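Local coordinates for putative ferritin-like diiron-carboxylate protein TM1526 (Thermotoga maritima, PDB 1VJX) that is of unknown function but belongs to the rubrerythrin family of ferritin-like proteins and probably acts as a metal-binding oxidoreductase of the diiron-carboxylate type, at residues R24-G29 with I117-L122; Y81-V86 with E112-I117. All coordinates share one frame; numbering follows the deposited sequence.

Contact 1: residues R24-G29 with I117-L122; sequences RLEEEG and ILYYEL
Leu25 and Glu26 meet Leu118 and Tyr119 in a buried helix-to-helix contact near the centre of the chain. It joins helix 15-36 to helix 101-125 inside the ferritin-like four-helix bundle. The two short segments run roughly antiparallel, at 149°. The segment axes come no nearer than 12.2 Å, so the gap is bridged by side chains. Leu25 CD1 packs on Leu118 CD2 at 3.6 Å. Leu118 CG lies anti to the backbone N (chi1 172°), and its CD2 is the methyl that meets Leu25. Tyr119 reaches across with its hydroxyl end. Tyr119 OH sits 3.5 Å from Leu25 CB. Glu26 OE2 is 3.1 Å from Tyr119 OH. The Glu26 chain bends at chi2, which brings its carboxylate in obliquely from one side of the ring plane, near the phenol end, the two planes only 18° apart. Phe62 of helix 43-68 meets the Tyr119 ring, and Ile139 of helix 129-156 touches the Tyr119 side chain. The other carboxylate oxygen, Glu26 OE1, is hydrogen-bonded to His58 ND1. Glu55 and Glu142 bring further carboxylates close to Glu26. Carboxylates and a histidine gathered round the buried Glu26 are consistent with the diiron-carboxylate site expected of this family, with Tyr119 OH next to Glu26.

Contact 2: residues Y81-V86 with E112-I117; sequences YAFYEV and EKDSII
Phe83 fills the tight half of this surface contact, its ring set against Asp114 and Ile117 of helix 101-125. Phe83 CG is anti to the backbone N (chi1 165°), which brings the far rim of the ring to the helix. Asp114 OD1 comes to the ring edge, 3.5 Å from Phe83 CZ, with the carboxylate turned 65° from the ring plane. At Phe83 CD2 the methyl Ile117 CG2 packs at 3.7 Å. Replacing this ring by an alanine is likely to open a gap between loop and helix and leave the Ile117 methyl without its packing partner. The other half is looser and wetter. Glu85 touches Asp114 mainly through its aliphatic part, with Glu85 CG 3.5 Å from Asp114 OD2. The two acids are like charges, and Glu85 OE2 stays 4.5 Å from Asp114 OD2. Two waters link the loop backbone to the helix. One water accepts from Glu85 N at 3.0 Å and donates weakly to Asp114 O. A second donates to Glu85 O at 2.7 Å and to Ser115 OG. The loop 81-86 thus lies along helix 101-125, while Ala82 and Tyr84 reach helix 15-36 at Ile18 and Val21.

In the fold
Contact 1 is core and contact 2 is surface, yet both use helix 101-125. Their segments overlap at Ile117, which touches only in contact 2. Contact 1 pairs that helix with helix 15-36. Contact 2 lays the loop before helix 101-125 against it. Their centres are 7 Å apart, and they touch directly. Glu121 OE2, from 117-122, probably hydrogen-bonds Phe83 N, and Leu25 CD1 packs near Ser115 OG. The chemistry follows depth. Inside, leucines and a tyrosine flank a glutamate that has protein partners on other helices. Outside, an aromatic ring rests on the helix, two carboxylates stand near each other, and waters link the loop backbone to the helix, in one case weakly.

Contact 1: residues R24-G29 with I117-L122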
loop_
_atom_site.group_PDB
_atom_site.type_symbol
_atom_site.label_atom_id
_atom_site.label_comp_id
_atom_site.label_asym_id
_atom_site.label_seq_id
_atom_site.Cartn_x
_atom_site.Cartn_y
_atom_site.Cartn_z
ATOM N N ARG A 24 1.969 7.590 -1.745
ATOM C CA ARG A 24 3.317 7.114 -2.038
ATOM C C ARG A 24 3.465 5.599 -1.798
ATOM O O ARG A 24 4.156 4.932 -2.572
ATOM C CB ARG A 24 4.354 7.915 -1.277
ATOM C CG ARG A 24 4.533 9.229 -1.820
ATOM C CD ARG A 24 5.193 10.218 -0.894
ATOM N NE ARG A 24 5.147 11.604 -1.428
ATOM C CZ ARG A 24 6.211 12.425 -1.577
ATOM N NH1 ARG A 24 7.448 12.027 -1.283
ATOM N NH2 ARG A 24 6.032 13.663 -2.041
ATOM N N LEU A 25 2.765 5.081 -0.782
ATOM C CA LEU A 25 2.784 3.678 -0.464
ATOM C C LEU A 25 2.185 2.870 -1.624
ATOM O O LEU A 25 2.755 1.854 -2.007
ATOM C CB LEU A 25 2.070 3.383 0.872
ATOM C CG LEU A 25 2.720 3.964 2.150
ATOM C CD1 LEU A 25 1.943 3.573 3.421
ATOM C CD2 LEU A 25 4.178 3.571 2.302
ATOM N N GLU A 26 1.093 3.365 -2.222
ATOM C CA GLU A 26 0.465 2.702 -3.371
ATOM C C GLU A 26 1.322 2.797 -4.634
ATOM O O GLU A 26 1.416 1.843 -5.398
ATOM C CB GLU A 26 -0.928 3.264 -3.632
ATOM C CG GLU A 26 -1.922 2.972 -2.518
ATOM C CD GLU A 26 -2.410 1.530 -2.446
ATOM O OE1 GLU A 26 -2.068 0.731 -3.332
ATOM O OE2 GLU A 26 -3.177 1.204 -1.493
ATOM N N GLU A 27 1.934 3.952 -4.855
ATOM C CA GLU A 27 2.878 4.130 -5.961
ATOM C C GLU A 27 4.122 3.237 -5.814
ATOM O O GLU A 27 4.621 2.685 -6.784
ATOM C CB GLU A 27 3.307 5.604 -6.066
ATOM C CG GLU A 27 2.186 6.560 -6.482
ATOM C CD GLU A 27 2.572 8.048 -6.443
ATOM O OE1 GLU A 27 3.534 8.446 -5.755
ATOM O OE2 GLU A 27 1.914 8.845 -7.144
ATOM N N GLU A 28 4.648 3.142 -4.608
ATOM C CA GLU A 28 5.857 2.364 -4.383
ATOM C C GLU A 28 5.552 0.880 -4.429
ATOM O O GLU A 28 6.353 0.121 -4.937
ATOM C CB GLU A 28 6.564 2.781 -3.076
ATOM C CG GLU A 28 7.265 4.137 -3.207
ATOM C CD GLU A 28 8.420 4.092 -4.207
ATOM O OE1 GLU A 28 9.316 3.217 -4.025
ATOM O OE2 GLU A 28 8.444 4.912 -5.183
ATOM N N GLY A 29 4.380 0.510 -3.946
ATOM C CA GLY A 29 3.898 -0.844 -4.010
ATOM C C GLY A 29 3.734 -1.361 -5.426
ATOM O O GLY A 29 4.076 -2.532 -5.720
ATOM N N ILE A 117 -2.238 -0.454 8.239
ATOM C CA ILE A 117 -2.438 0.350 9.435
ATOM C C ILE A 117 -2.645 1.781 9.024
ATOM O O ILE A 117 -3.551 2.467 9.504
ATOM C CB ILE A 117 -1.237 0.244 10.410
ATOM C CG1 ILE A 117 -1.103 -1.173 10.928
ATOM C CG2 ILE A 117 -1.389 1.215 11.591
ATOM C CD1 ILE A 117 -0.179 -1.360 12.092
ATOM N N LEU A 118 -1.811 2.238 8.093
ATOM C CA LEU A 118 -1.881 3.632 7.664
ATOM C C LEU A 118 -3.192 3.962 6.943
ATOM O O LEU A 118 -3.767 5.049 7.104
ATOM C CB LEU A 118 -0.706 4.026 6.803
ATOM C CG LEU A 118 -1.001 5.458 6.241
ATOM C CD1 LEU A 118 -0.367 6.551 7.088
ATOM C CD2 LEU A 118 -0.640 5.558 4.833
ATOM N N TYR A 119 -3.640 3.085 6.072
ATOM C CA TYR A 119 -4.910 3.368 5.424
ATOM C C TYR A 119 -6.070 3.344 6.422
ATOM O O TYR A 119 -7.025 4.066 6.204
ATOM C CB TYR A 119 -5.226 2.397 4.278
ATOM C CG TYR A 119 -4.105 2.210 3.275
ATOM C CD1 TYR A 119 -3.394 3.287 2.783
ATOM C CD2 TYR A 119 -3.754 0.913 2.843
ATOM C CE1 TYR A 119 -2.352 3.118 1.884
ATOM C CE2 TYR A 119 -2.702 0.731 1.958
ATOM C CZ TYR A 119 -2.016 1.848 1.475
ATOM O OH TYR A 119 -0.988 1.659 0.604
ATOM N N TYR A 120 -6.024 2.492 7.463
ATOM C CA TYR A 120 -7.012 2.560 8.516
ATOM C C TYR A 120 -6.966 3.954 9.205
ATOM O O TYR A 120 -7.986 4.571 9.446
ATOM C CB TYR A 120 -6.853 1.412 9.535
ATOM C CG TYR A 120 -7.579 0.109 9.165
ATOM C CD1 TYR A 120 -8.964 0.080 8.988
ATOM C CD2 TYR A 120 -6.888 -1.100 9.029
ATOM C CE1 TYR A 120 -9.651 -1.123 8.657
ATOM C CE2 TYR A 120 -7.589 -2.339 8.691
ATOM C CZ TYR A 120 -8.960 -2.322 8.502
ATOM O OH TYR A 120 -9.663 -3.479 8.178
ATOM N N GLU A 121 -5.759 4.459 9.456
ATOM C CA GLU A 121 -5.585 5.733 10.135
ATOM C C GLU A 121 -6.258 6.820 9.370
ATOM O O GLU A 121 -7.000 7.599 9.959
ATOM C CB GLU A 121 -4.105 6.026 10.392
ATOM C CG GLU A 121 -3.581 5.159 11.548
ATOM C CD GLU A 121 -2.063 5.169 11.728
ATOM O OE1 GLU A 121 -1.335 5.422 10.748
ATOM O OE2 GLU A 121 -1.595 4.924 12.869
ATOM N N LEU A 122 -6.021 6.816 8.057
ATOM C CA LEU A 122 -6.587 7.751 7.091
ATOM C C LEU A 122 -8.111 7.728 7.057
ATOM O O LEU A 122 -8.775 8.785 7.072
ATOM C CB LEU A 122 -6.092 7.410 5.670
ATOM C CG LEU A 122 -6.824 8.168 4.533
ATOM C CD1 LEU A 122 -6.686 9.701 4.712
ATOM C CD2 LEU A 122 -6.371 7.735 3.135
#

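Contact 2: residues Y81-V86 with E112-I117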
loop_
_atom_site.group_PDB
_atom_site.type_symbol
_atom_site.label_atom_id
_atom_site.label_comp_id
_atom_site.label_asym_id
_atom_site.label_seq_id
_atom_site.Cartn_x
_atom_site.Cartn_y
_atom_site.Cartn_z
ATOM N N TYR A 81 -0.864 9.596 17.724
ATOM C CA TYR A 81 0.289 9.128 17.017
ATOM C C TYR A 81 -0.229 8.379 15.817
ATOM O O TYR A 81 -0.915 7.367 15.963
ATOM C CB TYR A 81 1.090 8.190 17.909
ATOM C CG TYR A 81 2.213 7.486 17.217
ATOM C CD1 TYR A 81 3.438 8.124 17.014
ATOM C CD2 TYR A 81 2.088 6.178 16.800
ATOM C CE1 TYR A 81 4.484 7.490 16.402
ATOM C CE2 TYR A 81 3.131 5.544 16.181
ATOM C CZ TYR A 81 4.334 6.209 15.967
ATOM O OH TYR A 81 5.389 5.594 15.305
ATOM N N ALA A 82 0.071 8.927 14.635
ATOM C CA ALA A 82 -0.159 8.292 13.374
ATOM C C ALA A 82 1.090 7.487 12.967
ATOM O O ALA A 82 2.103 8.033 12.660
ATOM C CB ALA A 82 -0.473 9.334 12.342
ATOM N N PHE A 83 0.995 6.166 13.011
ATOM C CA PHE A 83 2.053 5.270 12.581
ATOM C C PHE A 83 2.161 5.261 11.076
ATOM O O PHE A 83 1.152 5.210 10.360
ATOM C CB PHE A 83 1.769 3.817 13.071
ATOM C CG PHE A 83 2.603 2.781 12.382
ATOM C CD1 PHE A 83 3.868 2.490 12.831
ATOM C CD2 PHE A 83 2.134 2.135 11.242
ATOM C CE1 PHE A 83 4.677 1.556 12.176
ATOM C CE2 PHE A 83 2.915 1.221 10.593
ATOM C CZ PHE A 83 4.208 0.926 11.067
ATOM N N TYR A 84 3.377 5.247 10.578
ATOM C CA TYR A 84 3.588 4.897 9.183
ATOM C C TYR A 84 5.057 4.573 9.046
ATOM O O TYR A 84 5.869 5.053 9.838
ATOM C CB TYR A 84 3.154 6.037 8.230
ATOM C CG TYR A 84 3.975 7.316 8.322
ATOM C CD1 TYR A 84 5.106 7.529 7.530
ATOM C CD2 TYR A 84 3.599 8.327 9.188
ATOM C CE1 TYR A 84 5.833 8.706 7.640
ATOM C CE2 TYR A 84 4.301 9.476 9.301
ATOM C CZ TYR A 84 5.414 9.674 8.533
ATOM O OH TYR A 84 6.087 10.906 8.693
ATOM N N GLU A 85 5.386 3.722 8.086
ATOM C CA GLU A 85 6.764 3.595 7.610
ATOM C C GLU A 85 6.728 3.866 6.116
ATOM O O GLU A 85 5.877 3.310 5.404
ATOM C CB GLU A 85 7.314 2.181 7.800
ATOM C CG GLU A 85 7.043 1.552 9.150
ATOM C CD GLU A 85 8.267 1.544 10.036
ATOM O OE1 GLU A 85 9.285 2.134 9.586
ATOM O OE2 GLU A 85 8.199 0.962 11.147
ATOM N N VAL A 86 7.623 4.684 5.626
ATOM C CA VAL A 86 7.731 4.842 4.179
ATOM C C VAL A 86 8.330 3.574 3.574
ATOM O O VAL A 86 9.067 2.813 4.240
ATOM C CB VAL A 86 8.566 6.096 3.732
ATOM C CG1 VAL A 86 7.970 7.394 4.310
ATOM C CG2 VAL A 86 10.032 5.951 4.064
ATOM N N GLU A 112 3.218 -4.436 3.586
ATOM C CA GLU A 112 1.787 -4.404 3.355
ATOM C C GLU A 112 1.024 -4.187 4.698
ATOM O O GLU A 112 0.160 -3.340 4.803
ATOM C CB GLU A 112 1.334 -5.699 2.668
ATOM C CG GLU A 112 -0.154 -5.766 2.372
ATOM C CD GLU A 112 -0.621 -4.607 1.497
ATOM O OE1 GLU A 112 0.206 -4.031 0.750
ATOM O OE2 GLU A 112 -1.832 -4.274 1.548
ATOM N N LYS A 113 1.385 -4.934 5.720
ATOM C CA LYS A 113 0.829 -4.722 7.021
ATOM C C LYS A 113 1.028 -3.300 7.538
ATOM O O LYS A 113 0.129 -2.757 8.180
ATOM C CB LYS A 113 1.385 -5.778 7.990
ATOM C CG LYS A 113 0.776 -7.158 7.704
ATOM C CD LYS A 113 0.850 -8.142 8.876
ATOM C CE LYS A 113 2.228 -8.678 9.112
ATOM N NZ LYS A 113 2.186 -10.059 9.674
ATOM N N ASP A 114 2.178 -2.683 7.223
ATOM C CA ASP A 114 2.485 -1.334 7.682
ATOM C C ASP A 114 1.569 -0.336 6.974
ATOM O O ASP A 114 0.971 0.565 7.594
ATOM C CB ASP A 114 3.925 -1.011 7.383
ATOM C CG ASP A 114 4.920 -1.668 8.343
ATOM O OD1 ASP A 114 4.563 -2.142 9.424
ATOM O OD2 ASP A 114 6.137 -1.645 8.108
ATOM N N SER A 115 1.411 -0.545 5.668
ATOM C CA SER A 115 0.518 0.259 4.842
ATOM C C SER A 115 -0.969 0.091 5.203
ATOM O O SER A 115 -1.751 1.044 5.127
ATOM C CB SER A 115 0.747 -0.120 3.402
ATOM O OG SER A 115 2.126 0.050 3.092
ATOM N N ILE A 116 -1.359 -1.112 5.611
ATOM C CA ILE A 116 -2.760 -1.327 6.027
ATOM C C ILE A 116 -3.138 -0.488 7.259
ATOM O O ILE A 116 -4.204 0.142 7.287
ATOM C CB ILE A 116 -3.056 -2.817 6.164
ATOM C CG1 ILE A 116 -3.092 -3.409 4.757
ATOM C CG2 ILE A 116 -4.401 -3.081 6.870
ATOM C CD1 ILE A 116 -3.190 -4.898 4.680
ATOM N N ILE A 117 -2.238 -0.454 8.239
ATOM C CA ILE A 117 -2.438 0.350 9.435
ATOM C C ILE A 117 -2.645 1.781 9.024
ATOM O O ILE A 117 -3.551 2.467 9.504
ATOM C CB ILE A 117 -1.237 0.244 10.410
ATOM C CG1 ILE A 117 -1.103 -1.173 10.928
ATOM C CG2 ILE A 117 -1.389 1.215 11.591
ATOM C CD1 ILE A 117 -0.179 -1.360 12.092
HETATM O O HOH W 1 2.947 2.519 6.730
HETATM O O HOH W 2 4.470 1.075 5.072
#